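Aminoacyl-tRNA synthetase-interacting multifunctional protein p43 (Plasmodium vivax, PDB 6IPA) probably binds tRNA through its C-terminal EMAP II-like domain, associates with aminoacyl-tRNA synthetases and may take part in tRNA import. Local coordinates at residues K76-C81 / V100-K105; D41-L46 / E145-N150; L86-E91 / Q126-A131; F159-E162 / F166-I169. All coordinates share one frame; numbering follows the deposited sequence.

Contact 1: K76-C81 / V100-K105; sequences KSRDIC and VLANLK
Arg78 and Ala102 meet through a side-chain-to-backbone hydrogen bond, with Arg78 NH1 donating a hydrogen bond to Ala102 O at 2.6 Å. The bond is nearly straight, 176° at the hydrogen. It lies in the guanidinium plane and also in the plane of the carbonyl, on one of the oxygen's lone pairs. The Ala102 methyl sits beside the same group, its CB 3.8 Å from Arg78 NH1. Two residues after Arg78 and two before Ala102, Ile80 and Val100 reach toward each other tip to tip: Ile80 CD1 stands 3.7 Å from Val100 CG1 and 4.1 Å from Val100 CG2, so the one methyl faces both branches of the valine.

The arginine spans the gap because its chain is extended from CG to NE. The two backbones are not sheet partners here, since the CA atoms of Ile80 and Val100 are 9.2 Å apart. Beyond this first shell, NH1 has a second acceptor in His115 O, and NH2 forms a salt bridge with Glu74. Several partners thus fix the rotation of the guanidinium group, and the charge of Glu74 would help to balance it beside the buried Ala102.

Strands 78-82 and 97-101 are the outermost members of a four-stranded antiparallel sheet, consistent with the curled sheet of an OB fold. Strand 66-71 pairs with the first through Arg78 and Ile80, while strand 48-58 pairs with the second at Val100 and also packs on Ala102.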
loop_
_atom_site.group_PDB
_atom_site.type_symbol
_atom_site.label_atom_id
_atom_site.label_comp_id
_atom_site.label_asym_id
_atom_site.label_seq_id
_atom_site.Cartn_x
_atom_site.Cartn_y
_atom_site.Cartn_z
ATOM N N LYS A 76 11.203 -11.569 -8.806
ATOM C CA LYS A 76 9.890 -12.100 -9.198
ATOM C C LYS A 76 8.830 -11.154 -8.688
ATOM O O LYS A 76 8.964 -10.561 -7.618
ATOM C CB LYS A 76 9.643 -13.482 -8.580
ATOM C CG LYS A 76 10.258 -14.640 -9.358
ATOM C CD LYS A 76 10.594 -15.828 -8.452
ATOM C CE LYS A 76 11.163 -16.997 -9.261
ATOM N NZ LYS A 76 11.959 -17.976 -8.457
ATOM N N SER A 77 7.766 -11.017 -9.452
ATOM C CA SER A 77 6.684 -10.142 -9.063
ATOM C C SER A 77 5.934 -10.821 -7.907
ATOM O O SER A 77 5.870 -12.039 -7.842
ATOM C CB SER A 77 5.797 -9.876 -10.271
ATOM O OG SER A 77 4.706 -9.043 -9.931
ATOM N N ARG A 78 5.409 -10.051 -6.971
ATOM C CA ARG A 78 4.795 -10.662 -5.795
ATOM C C ARG A 78 3.340 -10.953 -6.039
ATOM O O ARG A 78 2.736 -10.374 -6.910
ATOM C CB ARG A 78 4.864 -9.741 -4.572
ATOM C CG ARG A 78 6.182 -9.671 -3.835
ATOM C CD ARG A 78 6.006 -8.925 -2.492
ATOM N NE ARG A 78 7.293 -8.524 -1.924
ATOM C CZ ARG A 78 7.481 -7.944 -0.730
ATOM N NH1 ARG A 78 6.486 -7.680 0.099
ATOM N NH2 ARG A 78 8.715 -7.615 -0.370
ATOM N N ASP A 79 2.804 -11.846 -5.219
ATOM C CA ASP A 79 1.398 -12.195 -5.152
ATOM C C ASP A 79 0.842 -11.522 -3.919
ATOM O O ASP A 79 1.274 -11.810 -2.811
ATOM C CB ASP A 79 1.239 -13.708 -4.994
ATOM C CG ASP A 79 1.553 -14.481 -6.292
ATOM O OD1 ASP A 79 0.899 -14.210 -7.344
ATOM O OD2 ASP A 79 2.433 -15.380 -6.241
ATOM N N ILE A 80 -0.104 -10.618 -4.124
ATOM C CA ILE A 80 -0.741 -9.889 -3.051
ATOM C C ILE A 80 -2.263 -10.008 -3.257
ATOM O O ILE A 80 -2.773 -9.671 -4.335
ATOM C CB ILE A 80 -0.320 -8.384 -3.078
ATOM C CG1 ILE A 80 1.152 -8.194 -2.666
ATOM C CG2 ILE A 80 -1.179 -7.527 -2.165
ATOM C CD1 ILE A 80 1.756 -6.839 -3.043
ATOM N N CYS A 81 -2.979 -10.449 -2.222
ATOM C CA CYS A 81 -4.457 -10.328 -2.189
ATOM C C CYS A 81 -4.981 -8.904 -1.826
ATOM O O CYS A 81 -4.308 -8.127 -1.152
ATOM C CB CYS A 81 -5.058 -11.360 -1.223
ATOM S SG CYS A 81 -4.980 -13.077 -1.829
ATOM N N VAL A 100 2.804 -0.323 -2.123
ATOM C CA VAL A 100 2.785 -1.572 -1.356
ATOM C C VAL A 100 3.540 -1.436 -0.053
ATOM O O VAL A 100 4.717 -1.072 -0.081
ATOM C CB VAL A 100 3.434 -2.725 -2.177
ATOM C CG1 VAL A 100 3.424 -4.019 -1.384
ATOM C CG2 VAL A 100 2.686 -2.907 -3.491
ATOM N N LEU A 101 2.879 -1.748 1.065
ATOM C CA LEU A 101 3.544 -2.034 2.356
ATOM C C LEU A 101 4.253 -3.386 2.256
ATOM O O LEU A 101 3.695 -4.443 2.567
ATOM C CB LEU A 101 2.553 -2.026 3.543
ATOM C CG LEU A 101 3.142 -2.372 4.918
ATOM C CD1 LEU A 101 4.270 -1.430 5.264
ATOM C CD2 LEU A 101 2.123 -2.307 6.065
ATOM N N ALA A 102 5.518 -3.339 1.856
ATOM C CA ALA A 102 6.300 -4.544 1.534
ATOM C C ALA A 102 6.743 -5.452 2.665
ATOM O O ALA A 102 7.002 -6.631 2.447
ATOM C CB ALA A 102 7.518 -4.114 0.736
ATOM N N ASN A 103 6.829 -4.937 3.890
ATOM C CA ASN A 103 7.496 -5.677 4.977
ATOM C C ASN A 103 6.626 -6.400 5.970
ATOM O O ASN A 103 7.120 -6.923 6.991
ATOM C CB ASN A 103 8.521 -4.814 5.696
ATOM C CG ASN A 103 7.926 -3.640 6.471
ATOM O OD1 ASN A 103 6.860 -3.099 6.148
ATOM N ND2 ASN A 103 8.639 -3.229 7.501
ATOM N N LEU A 104 5.335 -6.471 5.669
ATOM C CA LEU A 104 4.481 -7.439 6.298
ATOM C C LEU A 104 5.025 -8.785 5.870
ATOM O O LEU A 104 5.634 -8.873 4.796
ATOM C CB LEU A 104 3.091 -7.285 5.755
ATOM C CG LEU A 104 2.383 -5.975 6.052
ATOM C CD1 LEU A 104 1.160 -5.841 5.152
ATOM C CD2 LEU A 104 1.915 -5.968 7.495
ATOM N N LYS A 105 4.780 -9.828 6.666
ATOM C CA LYS A 105 5.191 -11.197 6.315
ATOM C C LYS A 105 4.172 -11.873 5.421
ATOM O O LYS A 105 2.963 -11.603 5.529
ATOM C CB LYS A 105 5.368 -12.092 7.568
ATOM C CG LYS A 105 6.522 -11.716 8.495
ATOM C CD LYS A 105 7.292 -12.908 9.075
ATOM C CE LYS A 105 7.742 -12.654 10.506
ATOM N NZ LYS A 105 6.610 -12.821 11.465
#

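Contact 2: D41-L46 / E145-N150; sequences DDITRL and ENMDVN
Met147 carries this surface contact from the 145-150 side, reaching Ile43 with its terminal methyl and Thr44 with the middle of its chain. Before it, Glu145 turns to another part of the protein, where OE1 accepts a hydrogen bond from Lys186 N. At Met147 the CB points toward the 41-46 segment and CG is anti to the backbone N (chi1 177°), which carries the thioether outward from its own chain. A bend at the last torsion then brings CE onto Ile43, the two side chains crossing at about a right angle. The separation of Met147 CE from Ile43 CG2, 3.2 Å, is too short for relaxed methyl packing and its exact value is doubtful; Ile43 CG1 lies at 4.2 Å from the same CE. Nearer the backbone, Met147 CG rests 4.0 Å from Thr44 CG2, the methyl branch of the threonine.

Through these side chains the segment leading into strand 48-58 meets the loop after strand 143-144. Asp42 OD1 accepts from Thr44 N at 3.2 Å, an Asx turn that leads into the short 3-10 segment 43-45, and also from Thr44 OG1 at 2.6 Å, both donors coming from the same face of the carboxylate. The second bond holds the hydroxyl beside Asp42, with the methyl branch turned to the methionine.

After Met147, Asp148 makes an Asx turn of its own, with its OD1 3.2 Å from Asn150 N. That amide approaches from well above the carboxylate plane, 70° out of it. Next along the chain, Lys151 touches the side chain of Thr44.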
loop_
_atom_site.group_PDB
_atom_site.type_symbol
_atom_site.label_atom_id
_atom_site.label_comp_id
_atom_site.label_asym_id
_atom_site.label_seq_id
_atom_site.Cartn_x
_atom_site.Cartn_y
_atom_site.Cartn_z
ATOM N N ASP A 41 4.891 3.737 17.226
ATOM C CA ASP A 41 4.422 4.851 16.318
ATOM C C ASP A 41 5.650 5.509 15.676
ATOM O O ASP A 41 6.097 6.577 16.075
ATOM C CB ASP A 41 3.520 5.902 17.022
ATOM C CG ASP A 41 3.109 7.092 16.088
ATOM O OD1 ASP A 41 3.276 6.976 14.849
ATOM O OD2 ASP A 41 2.624 8.162 16.592
ATOM N N ASP A 42 6.204 4.849 14.681
ATOM C CA ASP A 42 7.422 5.339 14.082
ATOM C C ASP A 42 7.314 4.912 12.631
ATOM O O ASP A 42 7.360 3.721 12.307
ATOM C CB ASP A 42 8.628 4.729 14.797
ATOM C CG ASP A 42 9.943 4.995 14.097
ATOM O OD1 ASP A 42 10.021 5.883 13.201
ATOM O OD2 ASP A 42 10.916 4.289 14.458
ATOM N N ILE A 43 7.160 5.888 11.756
ATOM C CA ILE A 43 6.863 5.566 10.392
ATOM C C ILE A 43 8.092 5.107 9.616
ATOM O O ILE A 43 7.966 4.496 8.558
ATOM C CB ILE A 43 6.122 6.713 9.707
ATOM C CG1 ILE A 43 5.690 6.285 8.309
ATOM C CG2 ILE A 43 6.985 7.968 9.649
ATOM C CD1 ILE A 43 4.703 7.206 7.671
ATOM N N THR A 44 9.283 5.337 10.157
ATOM C CA THR A 44 10.512 4.875 9.498
ATOM C C THR A 44 10.525 3.344 9.419
ATOM O O THR A 44 11.254 2.751 8.633
ATOM C CB THR A 44 11.746 5.404 10.243
ATOM O OG1 THR A 44 11.765 4.870 11.569
ATOM C CG2 THR A 44 11.715 6.938 10.313
ATOM N N ARG A 45 9.671 2.719 10.226
ATOM C CA ARG A 45 9.668 1.274 10.390
ATOM C C ARG A 45 8.874 0.550 9.325
ATOM O O ARG A 45 9.074 -0.637 9.124
ATOM C CB ARG A 45 9.135 0.894 11.769
ATOM C CG ARG A 45 10.123 1.183 12.874
ATOM C CD ARG A 45 9.622 0.836 14.270
ATOM N NE ARG A 45 9.664 -0.591 14.443
ATOM C CZ ARG A 45 9.225 -1.238 15.516
ATOM N NH1 ARG A 45 8.712 -0.579 16.583
ATOM N NH2 ARG A 45 9.300 -2.560 15.520
ATOM N N LEU A 46 7.985 1.280 8.649
ATOM C CA LEU A 46 7.288 0.794 7.477
ATOM C C LEU A 46 8.138 0.952 6.248
ATOM O O LEU A 46 8.659 2.009 6.000
ATOM C CB LEU A 46 5.964 1.571 7.238
ATOM C CG LEU A 46 5.006 1.674 8.411
ATOM C CD1 LEU A 46 3.716 2.319 7.973
ATOM C CD2 LEU A 46 4.762 0.317 9.017
ATOM N N GLU A 145 8.146 13.887 4.569
ATOM C CA GLU A 145 8.973 15.069 4.526
ATOM C C GLU A 145 9.757 15.073 5.831
ATOM O O GLU A 145 9.241 14.758 6.882
ATOM C CB GLU A 145 8.158 16.359 4.353
ATOM C CG GLU A 145 6.664 16.216 4.132
ATOM C CD GLU A 145 5.975 17.453 3.573
ATOM O OE1 GLU A 145 4.955 17.877 4.106
ATOM O OE2 GLU A 145 6.432 18.012 2.589
ATOM N N ASN A 146 11.021 15.423 5.730
ATOM C CA ASN A 146 11.960 15.460 6.870
ATOM C C ASN A 146 12.247 14.101 7.486
ATOM O O ASN A 146 12.501 13.998 8.686
ATOM C CB ASN A 146 11.458 16.431 7.947
ATOM C CG ASN A 146 11.051 17.763 7.365
ATOM O OD1 ASN A 146 11.564 18.179 6.308
ATOM N ND2 ASN A 146 10.119 18.439 8.028
ATOM N N MET A 147 12.184 13.059 6.669
ATOM C CA MET A 147 12.439 11.719 7.151
ATOM C C MET A 147 13.844 11.388 6.693
ATOM O O MET A 147 14.304 11.853 5.648
ATOM C CB MET A 147 11.400 10.723 6.616
ATOM C CG MET A 147 11.642 9.271 7.023
ATOM S SD MET A 147 10.489 8.013 6.394
ATOM C CE MET A 147 8.984 8.579 7.184
ATOM N N ASP A 148 14.531 10.586 7.485
ATOM C CA ASP A 148 15.902 10.298 7.215
ATOM C C ASP A 148 15.873 9.019 6.402
ATOM O O ASP A 148 15.378 8.006 6.845
ATOM C CB ASP A 148 16.714 10.185 8.531
ATOM C CG ASP A 148 18.228 9.930 8.288
ATOM O OD1 ASP A 148 18.673 9.932 7.106
ATOM O OD2 ASP A 148 18.966 9.710 9.285
ATOM N N VAL A 149 16.386 9.082 5.182
ATOM C CA VAL A 149 16.365 7.916 4.324
ATOM C C VAL A 149 17.207 6.744 4.887
ATOM O O VAL A 149 16.928 5.586 4.577
ATOM C CB VAL A 149 16.650 8.308 2.848
ATOM C CG1 VAL A 149 17.979 9.024 2.678
ATOM C CG2 VAL A 149 16.513 7.112 1.905
ATOM N N ASN A 150 18.170 7.016 5.774
ATOM C CA ASN A 150 18.963 5.945 6.393
ATOM C C ASN A 150 18.303 5.273 7.571
ATOM O O ASN A 150 18.880 4.368 8.170
ATOM C CB ASN A 150 20.318 6.486 6.833
ATOM C CG ASN A 150 21.106 7.037 5.670
ATOM O OD1 ASN A 150 21.126 6.439 4.611
ATOM N ND2 ASN A 150 21.747 8.186 5.866
#

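Contact 3: L86-E91 / Q126-A131; sequences LKKNSE and QIELLA
Lys87 lays its aliphatic chain across Ile127 at about a right angle, with CD 4.0 Å and CB 4.1 Å from Ile127 CG2. The chain is extended beyond CG and runs on past the isoleucine, so that its ammonium group can hydrogen-bond to Glu125 O, just ahead of strand 126-129. The isoleucine is held from its own sheet as well, packing on Cys120 and Ser122 of the paired strand 120-123.

The next lysine makes the polar half of the contact. Lys88 CE passes 3.2 Å from Ile127 O, and NZ continues to Glu128, where it forms a salt bridge and hydrogen bond with OE1 at 2.8 Å. Approach is from above the carboxylate, 38° out of its plane. The CB of Glu128 points away from the 86-91 loop, yet a bend at chi2 (-67°) folds the carboxylate back to the lysine. Lys88 is bent too, at chi2 and chi3, and its backbone carbonyl is bonded to Tyr66 OH.

Loop 86-91, between strands 78-82 and 97-101, is in this way tied to the hairpin of strands 120-123 and 126-129 within the putative tRNA-binding domain. At the surface, a single ion pair backed by lysine methylenes on an isoleucine suggests a join whose electrostatic part solvent would weaken, with the positive charge of Lys88 probably largely balanced by Glu128.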
loop_
_atom_site.group_PDB
_atom_site.type_symbol
_atom_site.label_atom_id
_atom_site.label_comp_id
_atom_site.label_asym_id
_atom_site.label_seq_id
_atom_site.Cartn_x
_atom_site.Cartn_y
_atom_site.Cartn_z
ATOM N N LEU A 86 -15.658 -6.211 -4.237
ATOM C CA LEU A 86 -17.035 -5.660 -4.251
ATOM C C LEU A 86 -17.127 -4.160 -4.494
ATOM O O LEU A 86 -18.232 -3.650 -4.670
ATOM C CB LEU A 86 -17.771 -5.950 -2.936
ATOM C CG LEU A 86 -18.201 -7.396 -2.657
ATOM C CD1 LEU A 86 -18.757 -7.479 -1.242
ATOM C CD2 LEU A 86 -19.219 -7.919 -3.673
ATOM N N LYS A 87 -16.009 -3.438 -4.480
ATOM C CA LYS A 87 -16.070 -1.991 -4.710
ATOM C C LYS A 87 -15.274 -1.510 -5.903
ATOM O O LYS A 87 -15.320 -0.320 -6.220
ATOM C CB LYS A 87 -15.675 -1.224 -3.449
ATOM C CG LYS A 87 -16.721 -1.340 -2.354
ATOM C CD LYS A 87 -16.312 -0.658 -1.067
ATOM C CE LYS A 87 -17.491 -0.475 -0.121
ATOM N NZ LYS A 87 -17.083 0.261 1.109
ATOM N N LYS A 88 -14.590 -2.416 -6.599
ATOM C CA LYS A 88 -13.751 -2.015 -7.731
ATOM C C LYS A 88 -13.724 -3.050 -8.808
ATOM O O LYS A 88 -13.676 -4.226 -8.503
ATOM C CB LYS A 88 -12.304 -1.812 -7.257
ATOM C CG LYS A 88 -12.059 -0.552 -6.441
ATOM C CD LYS A 88 -11.979 0.678 -7.306
ATOM C CE LYS A 88 -12.694 1.840 -6.654
ATOM N NZ LYS A 88 -12.453 3.028 -7.507
ATOM N N ASN A 89 -13.692 -2.615 -10.066
ATOM C CA ASN A 89 -13.523 -3.544 -11.208
ATOM C C ASN A 89 -12.031 -3.827 -11.502
ATOM O O ASN A 89 -11.158 -3.067 -11.089
ATOM C CB ASN A 89 -14.192 -2.974 -12.467
ATOM C CG ASN A 89 -15.652 -2.506 -12.245
ATOM O OD1 ASN A 89 -16.538 -3.273 -11.864
ATOM N ND2 ASN A 89 -15.901 -1.241 -12.551
ATOM N N SER A 90 -11.736 -4.887 -12.239
ATOM C CA SER A 90 -10.342 -5.281 -12.506
ATOM C C SER A 90 -9.525 -4.222 -13.236
ATOM O O SER A 90 -8.375 -3.937 -12.881
ATOM C CB SER A 90 -10.294 -6.564 -13.345
ATOM O OG SER A 90 -10.514 -6.286 -14.723
ATOM N N GLU A 91 -10.093 -3.668 -14.297
ATOM C CA GLU A 91 -9.384 -2.651 -15.071
ATOM C C GLU A 91 -9.104 -1.380 -14.235
ATOM O O GLU A 91 -8.308 -0.525 -14.650
ATOM C CB GLU A 91 -10.135 -2.348 -16.380
ATOM C CG GLU A 91 -11.406 -1.511 -16.238
ATOM C CD GLU A 91 -12.669 -2.285 -15.816
ATOM O OE1 GLU A 91 -12.876 -3.470 -16.185
ATOM O OE2 GLU A 91 -13.497 -1.661 -15.126
ATOM N N GLN A 126 -16.826 5.091 -0.320
ATOM C CA GLN A 126 -15.805 5.062 -1.394
ATOM C C GLN A 126 -14.459 4.548 -0.892
ATOM O O GLN A 126 -14.034 4.871 0.246
ATOM C CB GLN A 126 -15.560 6.462 -1.961
ATOM C CG GLN A 126 -16.748 7.142 -2.632
ATOM C CD GLN A 126 -16.484 8.615 -2.923
ATOM O OE1 GLN A 126 -15.942 8.968 -3.965
ATOM N NE2 GLN A 126 -16.868 9.483 -1.989
ATOM N N ILE A 127 -13.767 3.777 -1.733
ATOM C CA ILE A 127 -12.356 3.474 -1.461
ATOM C C ILE A 127 -11.573 3.651 -2.754
ATOM O O ILE A 127 -11.993 3.145 -3.778
ATOM C CB ILE A 127 -12.173 2.069 -0.828
ATOM C CG1 ILE A 127 -10.705 1.798 -0.418
ATOM C CG2 ILE A 127 -12.694 0.977 -1.754
ATOM C CD1 ILE A 127 -10.475 0.413 0.163
ATOM N N GLU A 128 -10.480 4.407 -2.736
ATOM C CA GLU A 128 -9.635 4.569 -3.919
ATOM C C GLU A 128 -8.190 4.221 -3.592
ATOM O O GLU A 128 -7.775 4.278 -2.429
ATOM C CB GLU A 128 -9.675 6.000 -4.465
ATOM C CG GLU A 128 -11.054 6.567 -4.785
ATOM C CD GLU A 128 -11.766 5.865 -5.968
ATOM O OE1 GLU A 128 -11.088 5.385 -6.920
ATOM O OE2 GLU A 128 -13.021 5.812 -5.941
ATOM N N LEU A 129 -7.426 3.850 -4.611
ATOM C CA LEU A 129 -6.019 3.573 -4.431
ATOM C C LEU A 129 -5.257 4.868 -4.183
ATOM O O LEU A 129 -5.631 5.920 -4.697
ATOM C CB LEU A 129 -5.431 2.995 -5.714
ATOM C CG LEU A 129 -5.885 1.700 -6.273
ATOM C CD1 LEU A 129 -5.204 1.573 -7.608
ATOM C CD2 LEU A 129 -5.448 0.577 -5.406
ATOM N N LEU A 130 -4.152 4.772 -3.452
ATOM C CA LEU A 130 -3.171 5.895 -3.362
ATOM C C LEU A 130 -2.369 5.780 -4.619
ATOM O O LEU A 130 -2.146 4.677 -5.090
ATOM C CB LEU A 130 -2.276 5.789 -2.122
ATOM C CG LEU A 130 -3.015 5.699 -0.779
ATOM C CD1 LEU A 130 -2.028 5.565 0.366
ATOM C CD2 LEU A 130 -3.981 6.886 -0.556
ATOM N N ALA A 131 -2.023 6.902 -5.211
ATOM C CA ALA A 131 -1.359 6.902 -6.502
ATOM C C ALA A 131 -0.069 7.751 -6.474
ATOM O O ALA A 131 -0.084 8.900 -5.966
ATOM C CB ALA A 131 -2.313 7.427 -7.586
#

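Contact 4: F159-E162 / F166-I169; sequences FDKE and FFHI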
loop_
_atom_site.group_PDB
_atom_site.type_symbol
_atom_site.label_atom_id
_atom_site.label_comp_id
_atom_site.label_asym_id
_atom_site.label_seq_id
_atom_site.Cartn_x
_atom_site.Cartn_y
_atom_site.Cartn_z
ATOM N N PHE A 159 3.516 -10.677 13.225
ATOM C CA PHE A 159 2.245 -11.279 12.845
ATOM C C PHE A 159 1.133 -10.775 13.784
ATOM O O PHE A 159 -0.028 -10.673 13.394
ATOM C CB PHE A 159 2.302 -12.803 12.936
ATOM C CG PHE A 159 2.908 -13.484 11.742
ATOM C CD1 PHE A 159 2.426 -13.264 10.475
ATOM C CD2 PHE A 159 3.927 -14.414 11.911
ATOM C CE1 PHE A 159 2.980 -13.915 9.383
ATOM C CE2 PHE A 159 4.491 -15.072 10.830
ATOM C CZ PHE A 159 4.019 -14.823 9.557
ATOM N N ASP A 160 1.492 -10.525 15.037
ATOM C CA ASP A 160 0.579 -9.961 16.030
ATOM C C ASP A 160 0.275 -8.499 15.696
ATOM O O ASP A 160 1.160 -7.644 15.804
ATOM C CB ASP A 160 1.215 -10.038 17.437
ATOM C CG ASP A 160 0.226 -9.687 18.565
ATOM O OD1 ASP A 160 -1.004 -9.767 18.333
ATOM O OD2 ASP A 160 0.673 -9.348 19.690
ATOM N N LYS A 161 -0.970 -8.214 15.329
ATOM C CA LYS A 161 -1.398 -6.867 14.958
ATOM C C LYS A 161 -0.917 -5.868 15.984
ATOM O O LYS A 161 -0.356 -4.826 15.646
ATOM C CB LYS A 161 -2.913 -6.755 14.946
ATOM C CG LYS A 161 -3.691 -7.646 13.982
ATOM C CD LYS A 161 -5.205 -7.358 14.095
ATOM C CE LYS A 161 -5.702 -7.492 15.544
ATOM N NZ LYS A 161 -7.160 -7.320 15.768
ATOM N N GLU A 162 -1.168 -6.200 17.247
ATOM C CA GLU A 162 -0.839 -5.331 18.381
ATOM C C GLU A 162 0.643 -4.990 18.503
ATOM O O GLU A 162 0.988 -3.985 19.117
ATOM C CB GLU A 162 -1.334 -5.957 19.702
ATOM C CG GLU A 162 -2.853 -6.016 19.839
ATOM C CD GLU A 162 -3.306 -6.759 21.085
ATOM O OE1 GLU A 162 -2.815 -6.472 22.202
ATOM O OE2 GLU A 162 -4.171 -7.646 20.949
ATOM N N PHE A 166 2.494 -0.749 11.997
ATOM C CA PHE A 166 1.476 -0.262 11.077
ATOM C C PHE A 166 0.129 0.136 11.728
ATOM O O PHE A 166 -0.379 1.234 11.464
ATOM C CB PHE A 166 1.207 -1.236 9.938
ATOM C CG PHE A 166 0.133 -0.731 9.013
ATOM C CD1 PHE A 166 0.444 0.133 7.993
ATOM C CD2 PHE A 166 -1.201 -1.032 9.248
ATOM C CE1 PHE A 166 -0.543 0.647 7.179
ATOM C CE2 PHE A 166 -2.186 -0.531 8.442
ATOM C CZ PHE A 166 -1.862 0.330 7.419
ATOM N N PHE A 167 -0.412 -0.728 12.583
ATOM C CA PHE A 167 -1.736 -0.513 13.176
ATOM C C PHE A 167 -1.726 0.568 14.253
ATOM O O PHE A 167 -2.795 1.101 14.606
ATOM C CB PHE A 167 -2.312 -1.800 13.781
ATOM C CG PHE A 167 -2.369 -2.933 12.823
ATOM C CD1 PHE A 167 -3.441 -3.072 11.964
ATOM C CD2 PHE A 167 -1.317 -3.829 12.730
ATOM C CE1 PHE A 167 -3.478 -4.105 11.034
ATOM C CE2 PHE A 167 -1.358 -4.880 11.817
ATOM C CZ PHE A 167 -2.440 -5.014 10.965
ATOM N N HIS A 168 -0.539 0.885 14.767
ATOM C CA HIS A 168 -0.391 1.950 15.747
ATOM C C HIS A 168 -0.229 3.268 15.025
ATOM O O HIS A 168 -0.644 4.327 15.494
ATOM C CB HIS A 168 0.842 1.688 16.620
ATOM C CG HIS A 168 0.637 0.648 17.683
ATOM N ND1 HIS A 168 0.221 0.965 18.966
ATOM C CD2 HIS A 168 0.815 -0.694 17.666
ATOM C CE1 HIS A 168 0.153 -0.140 19.691
ATOM N NE2 HIS A 168 0.507 -1.161 18.926
ATOM N N ILE A 169 0.415 3.183 13.873
ATOM C CA ILE A 169 0.658 4.325 13.022
ATOM C C ILE A 169 -0.617 4.720 12.245
ATOM O O ILE A 169 -0.900 5.921 12.056
ATOM C CB ILE A 169 1.756 3.952 12.009
ATOM C CG1 ILE A 169 3.103 3.710 12.740
ATOM C CG2 ILE A 169 1.876 5.021 10.951
ATOM C CD1 ILE A 169 4.165 2.927 11.964
#
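A local surface contact closes the turn that leads into the short helix 165-169, joining the 3-10 segment at Lys161 and Glu162 to the first turn of that helix by a CH-pi interaction and one hydrogen bond. It belongs to the part of the EMAP II-like domain that follows the strands of the OB-type sheet. Asn164 OD1 receives a hydrogen bond from Phe166 N at the start of the helix.

The CB of Phe167 points toward the 159-162 segment. Over one face of the ring stands Lys161 CB, 4.2 Å from the ring centroid and 20° off the normal, displaced toward the rim; Lys161 CG comes to 4.2 Å from CZ of Phe167. The lysine side chain crosses the ring at about a right angle before its far end turns off from the helix. On the opposite face, over the ring centre, lies Phe166 CD2, so the ring is held between its preceding neighbour and the lysine. Backbone also joins in: Lys161 O is 3.2 Å from Phe167 CD2.

One residue later in each segment, His168 turns its ring to the backbone of Glu162. With CG beside its own backbone N (chi1 -78°), the ring extends back along the turn, and NE2 donates a hydrogen bond to Glu162 O at 2.9 Å, the oxygen lying in the imidazole plane while the donor stands above the plane of the carbonyl.

Contacts 1 and 3 both lie in the putative tRNA-binding domain, their centres 18 Å apart and their segments alternating along the chain. Contact 2 closes a loop that encloses both, bringing the stretch before strand 48-58 to the one after strand 143-144; contact 4 follows in series. Contacts 1, 2 and 4 touch one another: Asn103 ND2 probably hydrogen-bonds to Arg45 O, Leu101 packs on Phe166, and Leu46 packs on both Phe166 and Ile169 of helix 165-169. Contact 3 stands apart, about 27 Å from contact 2 between centres and on the opposite side of the chain's centre. The OB-type sheet and the later C-terminal part thus form one compact unit.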